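PDB 3MEL: thiamin pyrophosphokinase family protein from Enterococcus faecalis, which probably transfers pyrophosphate from ATP to thiamine to make thiamine diphosphate. Local coordinates for residues S2-W15 against T22-L36. Sequence-based numbering, arbitrary orientation.
Sequences SRVLLVAGGNPSDW and TYDYFVGIDRGCLHL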
loop_
_atom_site.group_PDB
_atom_site.type_symbol
_atom_site.label_atom_id
_atom_site.label_comp_id
_atom_site.label_asym_id
_atom_site.label_seq_id
_atom_site.Cartn_x
_atom_site.Cartn_y
_atom_site.Cartn_z
ATOM N N SER A 2 -17.019 -18.311 -13.096
ATOM C CA SER A 2 -16.895 -18.774 -11.717
ATOM C C SER A 2 -16.217 -17.719 -10.864
ATOM O O SER A 2 -15.321 -17.040 -11.323
ATOM C CB SER A 2 -16.102 -20.080 -11.677
ATOM O OG SER A 2 -15.067 -20.054 -12.643
ATOM N N ARG A 3 -16.646 -17.567 -9.623
ATOM C CA ARG A 3 -15.946 -16.667 -8.731
ATOM C C ARG A 3 -15.577 -17.360 -7.436
ATOM O O ARG A 3 -16.340 -18.188 -6.937
ATOM C CB ARG A 3 -16.804 -15.453 -8.434
ATOM C CG ARG A 3 -17.141 -14.673 -9.665
ATOM C CD ARG A 3 -17.926 -13.440 -9.301
ATOM N NE ARG A 3 -18.371 -12.743 -10.498
ATOM C CZ ARG A 3 -19.581 -12.873 -11.026
ATOM N NH1 ARG A 3 -20.474 -13.672 -10.451
ATOM N NH2 ARG A 3 -19.896 -12.199 -12.123
ATOM N N VAL A 4 -14.407 -17.040 -6.894
ATOM C CA VAL A 4 -14.037 -17.586 -5.603
ATOM C C VAL A 4 -13.760 -16.453 -4.655
ATOM O O VAL A 4 -13.166 -15.465 -5.046
ATOM C CB VAL A 4 -12.800 -18.461 -5.699
ATOM C CG1 VAL A 4 -12.494 -19.067 -4.339
ATOM C CG2 VAL A 4 -12.987 -19.545 -6.769
ATOM N N LEU A 5 -14.195 -16.583 -3.410
ATOM C CA LEU A 5 -13.978 -15.531 -2.417
ATOM C C LEU A 5 -13.020 -15.957 -1.304
ATOM O O LEU A 5 -13.272 -16.954 -0.645
ATOM C CB LEU A 5 -15.301 -15.129 -1.782
ATOM C CG LEU A 5 -15.158 -14.062 -0.707
ATOM C CD1 LEU A 5 -14.891 -12.719 -1.352
ATOM C CD2 LEU A 5 -16.395 -13.986 0.141
ATOM N N LEU A 6 -11.942 -15.196 -1.082
ATOM C CA LEU A 6 -10.949 -15.532 -0.043
ATOM C C LEU A 6 -10.954 -14.527 1.109
ATOM O O LEU A 6 -11.078 -13.341 0.877
ATOM C CB LEU A 6 -9.546 -15.645 -0.645
ATOM C CG LEU A 6 -9.376 -16.624 -1.809
ATOM C CD1 LEU A 6 -9.934 -15.997 -3.080
ATOM C CD2 LEU A 6 -7.932 -17.030 -2.011
ATOM N N VAL A 7 -10.823 -14.995 2.347
ATOM C CA VAL A 7 -10.955 -14.109 3.508
ATOM C C VAL A 7 -9.750 -14.146 4.471
ATOM O O VAL A 7 -9.573 -15.082 5.242
ATOM C CB VAL A 7 -12.253 -14.409 4.283
ATOM C CG1 VAL A 7 -12.491 -13.374 5.347
ATOM C CG2 VAL A 7 -13.443 -14.481 3.321
ATOM N N ALA A 8 -8.906 -13.121 4.398
ATOM C CA ALA A 8 -7.830 -12.940 5.356
ATOM C C ALA A 8 -8.403 -12.479 6.691
ATOM O O ALA A 8 -9.619 -12.371 6.852
ATOM C CB ALA A 8 -6.837 -11.943 4.842
ATOM N N GLY A 9 -7.519 -12.199 7.641
ATOM C CA GLY A 9 -7.919 -12.009 9.021
ATOM C C GLY A 9 -8.265 -10.586 9.388
ATOM O O GLY A 9 -8.423 -10.253 10.561
ATOM N N GLY A 10 -8.393 -9.743 8.374
ATOM C CA GLY A 10 -8.685 -8.344 8.594
ATOM C C GLY A 10 -9.966 -8.192 9.371
ATOM O O GLY A 10 -10.745 -9.132 9.472
ATOM N N ASN A 11 -10.179 -7.014 9.940
ATOM C CA ASN A 11 -11.469 -6.712 10.526
ATOM C C ASN A 11 -12.505 -6.646 9.406
ATOM O O ASN A 11 -12.298 -5.944 8.403
ATOM C CB ASN A 11 -11.427 -5.398 11.315
ATOM C CG ASN A 11 -12.800 -4.989 11.843
ATOM O OD1 ASN A 11 -13.772 -5.737 11.730
ATOM N ND2 ASN A 11 -12.881 -3.800 12.431
ATOM N N PRO A 12 -13.602 -7.415 9.554
ATOM C CA PRO A 12 -14.722 -7.474 8.601
ATOM C C PRO A 12 -15.384 -6.113 8.399
ATOM O O PRO A 12 -16.087 -5.913 7.407
ATOM C CB PRO A 12 -15.700 -8.438 9.278
ATOM C CG PRO A 12 -14.857 -9.268 10.158
ATOM C CD PRO A 12 -13.772 -8.376 10.657
ATOM N N SER A 13 -15.162 -5.193 9.333
ATOM C CA SER A 13 -15.692 -3.837 9.226
ATOM C C SER A 13 -15.202 -3.159 7.955
ATOM O O SER A 13 -15.850 -2.250 7.442
ATOM C CB SER A 13 -15.275 -3.000 10.435
ATOM O OG SER A 13 -15.887 -3.478 11.619
ATOM N N ASP A 14 -14.056 -3.605 7.452
ATOM C CA ASP A 14 -13.433 -2.976 6.297
ATOM C C ASP A 14 -13.623 -3.806 5.061
ATOM O O ASP A 14 -12.947 -3.577 4.051
ATOM C CB ASP A 14 -11.942 -2.763 6.524
ATOM C CG ASP A 14 -11.659 -1.966 7.763
ATOM O OD1 ASP A 14 -12.513 -1.134 8.145
ATOM O OD2 ASP A 14 -10.583 -2.176 8.355
ATOM N N TRP A 15 -14.535 -4.773 5.154
ATOM C CA TRP A 15 -14.901 -5.596 4.020
ATOM C C TRP A 15 -15.634 -4.768 2.966
ATOM O O TRP A 15 -16.267 -3.758 3.279
ATOM C CB TRP A 15 -15.819 -6.729 4.470
ATOM C CG TRP A 15 -15.138 -7.971 5.012
ATOM C CD1 TRP A 15 -13.789 -8.214 5.122
ATOM C CD2 TRP A 15 -15.793 -9.144 5.507
ATOM N NE1 TRP A 15 -13.573 -9.458 5.666
ATOM C CE2 TRP A 15 -14.787 -10.051 5.905
ATOM C CE3 TRP A 15 -17.134 -9.512 5.658
ATOM C CZ2 TRP A 15 -15.088 -11.303 6.441
ATOM C CZ3 TRP A 15 -17.428 -10.744 6.191
ATOM C CH2 TRP A 15 -16.412 -11.628 6.577
ATOM N N THR A 22 -22.906 -14.727 -5.573
ATOM C CA THR A 22 -21.956 -14.487 -6.641
ATOM C C THR A 22 -20.733 -15.403 -6.552
ATOM O O THR A 22 -20.050 -15.636 -7.551
ATOM C CB THR A 22 -21.550 -12.985 -6.699
ATOM O OG1 THR A 22 -20.419 -12.737 -5.848
ATOM C CG2 THR A 22 -22.737 -12.086 -6.291
ATOM N N TYR A 23 -20.477 -15.940 -5.363
ATOM C CA TYR A 23 -19.339 -16.841 -5.160
ATOM C C TYR A 23 -19.741 -18.320 -5.153
ATOM O O TYR A 23 -20.792 -18.688 -4.636
ATOM C CB TYR A 23 -18.582 -16.462 -3.893
ATOM C CG TYR A 23 -18.205 -15.018 -3.885
ATOM C CD1 TYR A 23 -17.302 -14.515 -4.812
ATOM C CD2 TYR A 23 -18.771 -14.141 -2.970
ATOM C CE1 TYR A 23 -16.965 -13.169 -4.822
ATOM C CE2 TYR A 23 -18.446 -12.799 -2.972
ATOM C CZ TYR A 23 -17.542 -12.317 -3.899
ATOM O OH TYR A 23 -17.233 -10.980 -3.892
ATOM N N ASP A 24 -18.901 -19.148 -5.765
ATOM C CA ASP A 24 -19.134 -20.581 -5.893
ATOM C C ASP A 24 -18.250 -21.388 -4.944
ATOM O O ASP A 24 -18.271 -22.616 -4.978
ATOM C CB ASP A 24 -18.808 -21.035 -7.313
ATOM C CG ASP A 24 -19.597 -20.297 -8.354
ATOM O OD1 ASP A 24 -20.842 -20.284 -8.269
ATOM O OD2 ASP A 24 -18.968 -19.731 -9.267
ATOM N N TYR A 25 -17.472 -20.704 -4.111
ATOM C CA TYR A 25 -16.478 -21.357 -3.278
ATOM C C TYR A 25 -15.961 -20.327 -2.284
ATOM O O TYR A 25 -15.564 -19.235 -2.676
ATOM C CB TYR A 25 -15.333 -21.865 -4.157
ATOM C CG TYR A 25 -14.420 -22.891 -3.513
ATOM C CD1 TYR A 25 -14.902 -24.149 -3.158
ATOM C CD2 TYR A 25 -13.066 -22.615 -3.277
ATOM C CE1 TYR A 25 -14.072 -25.094 -2.572
ATOM C CE2 TYR A 25 -12.228 -23.561 -2.702
ATOM C CZ TYR A 25 -12.741 -24.794 -2.354
ATOM O OH TYR A 25 -11.932 -25.744 -1.778
ATOM N N PHE A 26 -15.969 -20.667 -0.999
ATOM C CA PHE A 26 -15.528 -19.734 0.029
ATOM C C PHE A 26 -14.282 -20.242 0.738
ATOM O O PHE A 26 -14.247 -21.376 1.217
ATOM C CB PHE A 26 -16.643 -19.471 1.040
ATOM C CG PHE A 26 -17.828 -18.748 0.466
ATOM C CD1 PHE A 26 -18.202 -17.509 0.946
ATOM C CD2 PHE A 26 -18.583 -19.314 -0.554
ATOM C CE1 PHE A 26 -19.309 -16.843 0.433
ATOM C CE2 PHE A 26 -19.686 -18.655 -1.072
ATOM C CZ PHE A 26 -20.041 -17.411 -0.578
ATOM N N VAL A 27 -13.267 -19.380 0.810
ATOM C CA VAL A 27 -11.948 -19.739 1.318
ATOM C C VAL A 27 -11.577 -18.884 2.521
ATOM O O VAL A 27 -11.544 -17.672 2.434
ATOM C CB VAL A 27 -10.877 -19.568 0.233
ATOM C CG1 VAL A 27 -9.523 -20.081 0.723
ATOM C CG2 VAL A 27 -11.275 -20.308 -1.011
ATOM N N GLY A 28 -11.307 -19.531 3.649
ATOM C CA GLY A 28 -10.880 -18.836 4.841
ATOM C C GLY A 28 -9.368 -18.877 4.912
ATOM O O GLY A 28 -8.741 -19.863 4.528
ATOM N N ILE A 29 -8.773 -17.795 5.387
ATOM C CA ILE A 29 -7.335 -17.749 5.584
ATOM C C ILE A 29 -7.067 -17.439 7.045
ATOM O O ILE A 29 -7.406 -16.358 7.525
ATOM C CB ILE A 29 -6.696 -16.680 4.699
ATOM C CG1 ILE A 29 -7.064 -16.928 3.229
ATOM C CG2 ILE A 29 -5.212 -16.676 4.891
ATOM C CD1 ILE A 29 -6.578 -15.863 2.273
ATOM N N ASP A 30 -6.489 -18.399 7.763
ATOM C CA ASP A 30 -6.208 -18.210 9.180
ATOM C C ASP A 30 -7.458 -17.697 9.885
ATOM O O ASP A 30 -8.508 -18.319 9.845
ATOM C CB ASP A 30 -5.063 -17.208 9.390
ATOM C CG ASP A 30 -3.781 -17.862 9.844
ATOM O OD1 ASP A 30 -3.614 -19.074 9.628
ATOM O OD2 ASP A 30 -2.923 -17.158 10.410
ATOM N N ARG A 31 -7.331 -16.545 10.520
ATOM C CA ARG A 31 -8.383 -15.988 11.334
ATOM C C ARG A 31 -9.597 -15.540 10.491
ATOM O O ARG A 31 -10.698 -15.314 11.010
ATOM C CB ARG A 31 -7.796 -14.852 12.172
ATOM C CG ARG A 31 -8.675 -14.424 13.300
ATOM C CD ARG A 31 -7.921 -14.123 14.584
ATOM N NE ARG A 31 -8.936 -13.902 15.605
ATOM C CZ ARG A 31 -9.384 -14.851 16.420
ATOM N NH1 ARG A 31 -8.857 -16.066 16.363
ATOM N NH2 ARG A 31 -10.340 -14.582 17.301
ATOM N N GLY A 32 -9.397 -15.441 9.180
ATOM C CA GLY A 32 -10.492 -15.162 8.271
ATOM C C GLY A 32 -11.513 -16.287 8.209
ATOM O O GLY A 32 -12.675 -16.063 7.835
ATOM N N CYS A 33 -11.076 -17.495 8.561
ATOM C CA CYS A 33 -11.962 -18.647 8.695
ATOM C C CYS A 33 -13.063 -18.391 9.732
ATOM O O CYS A 33 -14.219 -18.730 9.503
ATOM C CB CYS A 33 -11.174 -19.902 9.065
ATOM S SG CYS A 33 -10.033 -20.557 7.807
ATOM N N LEU A 34 -12.716 -17.788 10.865
ATOM C CA LEU A 34 -13.722 -17.473 11.880
ATOM C C LEU A 34 -14.650 -16.345 11.431
ATOM O O LEU A 34 -15.862 -16.382 11.682
ATOM C CB LEU A 34 -13.056 -17.095 13.199
ATOM C CG LEU A 34 -12.080 -18.151 13.724
ATOM C CD1 LEU A 34 -11.039 -17.550 14.680
ATOM C CD2 LEU A 34 -12.836 -19.336 14.353
ATOM N N HIS A 35 -14.077 -15.344 10.763
ATOM C CA HIS A 35 -14.852 -14.207 10.272
ATOM C C HIS A 35 -15.974 -14.614 9.308
ATOM O O HIS A 35 -17.069 -14.046 9.339
ATOM C CB HIS A 35 -13.922 -13.161 9.660
ATOM C CG HIS A 35 -12.984 -12.553 10.657
ATOM N ND1 HIS A 35 -11.882 -11.805 10.294
ATOM C CD2 HIS A 35 -12.980 -12.593 12.009
ATOM C CE1 HIS A 35 -11.243 -11.408 11.381
ATOM N NE2 HIS A 35 -11.887 -11.877 12.436
ATOM N N LEU A 36 -15.691 -15.596 8.461
ATOM C CA LEU A 36 -16.692 -16.176 7.591
ATOM C C LEU A 36 -17.835 -16.830 8.378
ATOM O O LEU A 36 -19.007 -16.616 8.066
ATOM C CB LEU A 36 -16.040 -17.216 6.686
ATOM C CG LEU A 36 -15.587 -16.803 5.293
ATOM C CD1 LEU A 36 -14.935 -17.972 4.601
ATOM C CD2 LEU A 36 -16.751 -16.277 4.471
#
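Val7 O accepts the backbone N-H of Ile29 at 2.8 Å and is also approached by Gly32 CA, in a CA-H...O contact of 3.2 Å. Glycine suits position 32: without a side chain, its CA can approach Val7 O directly. Strands 3-7 and 26-29 run parallel, bonded from Leu5 N to Tyr25 O, Val27 N to Leu5 O and Val7 N to Val27 O. Toward their N-terminal ends the Asp24 carboxylate acts as an extra acceptor: OD2 accepts the N-H of Arg3 N on its anti side at 3.2 Å, 33° out of the carboxylate plane, while Asp24 N binds Arg3 O. Leu5 CB sits over the centre of the Tyr23 ring, 3.6 Å from its centroid, in a CH-pi contact. With CG anti to its backbone N (chi1 178°), Leu5 carries both methyls along that ring. On the other side of the sheet Val4 CG1 meets Val27 CG2 at 3.8 Å, compact beta-branched side chains suiting a buried strand. Pro12 CG lies over one face of the His35 imidazole, Arg31 O over the opposite face. Strand 26-29 leads through a type II' beta turn, Ile29 to Gly32, bearing the magnesium ligand Asp30, into helix 32-37, whose Leu36 packs on Val7; strands 95-99 and 45-48 flank the pair, and helix 79-90 covers Ile29.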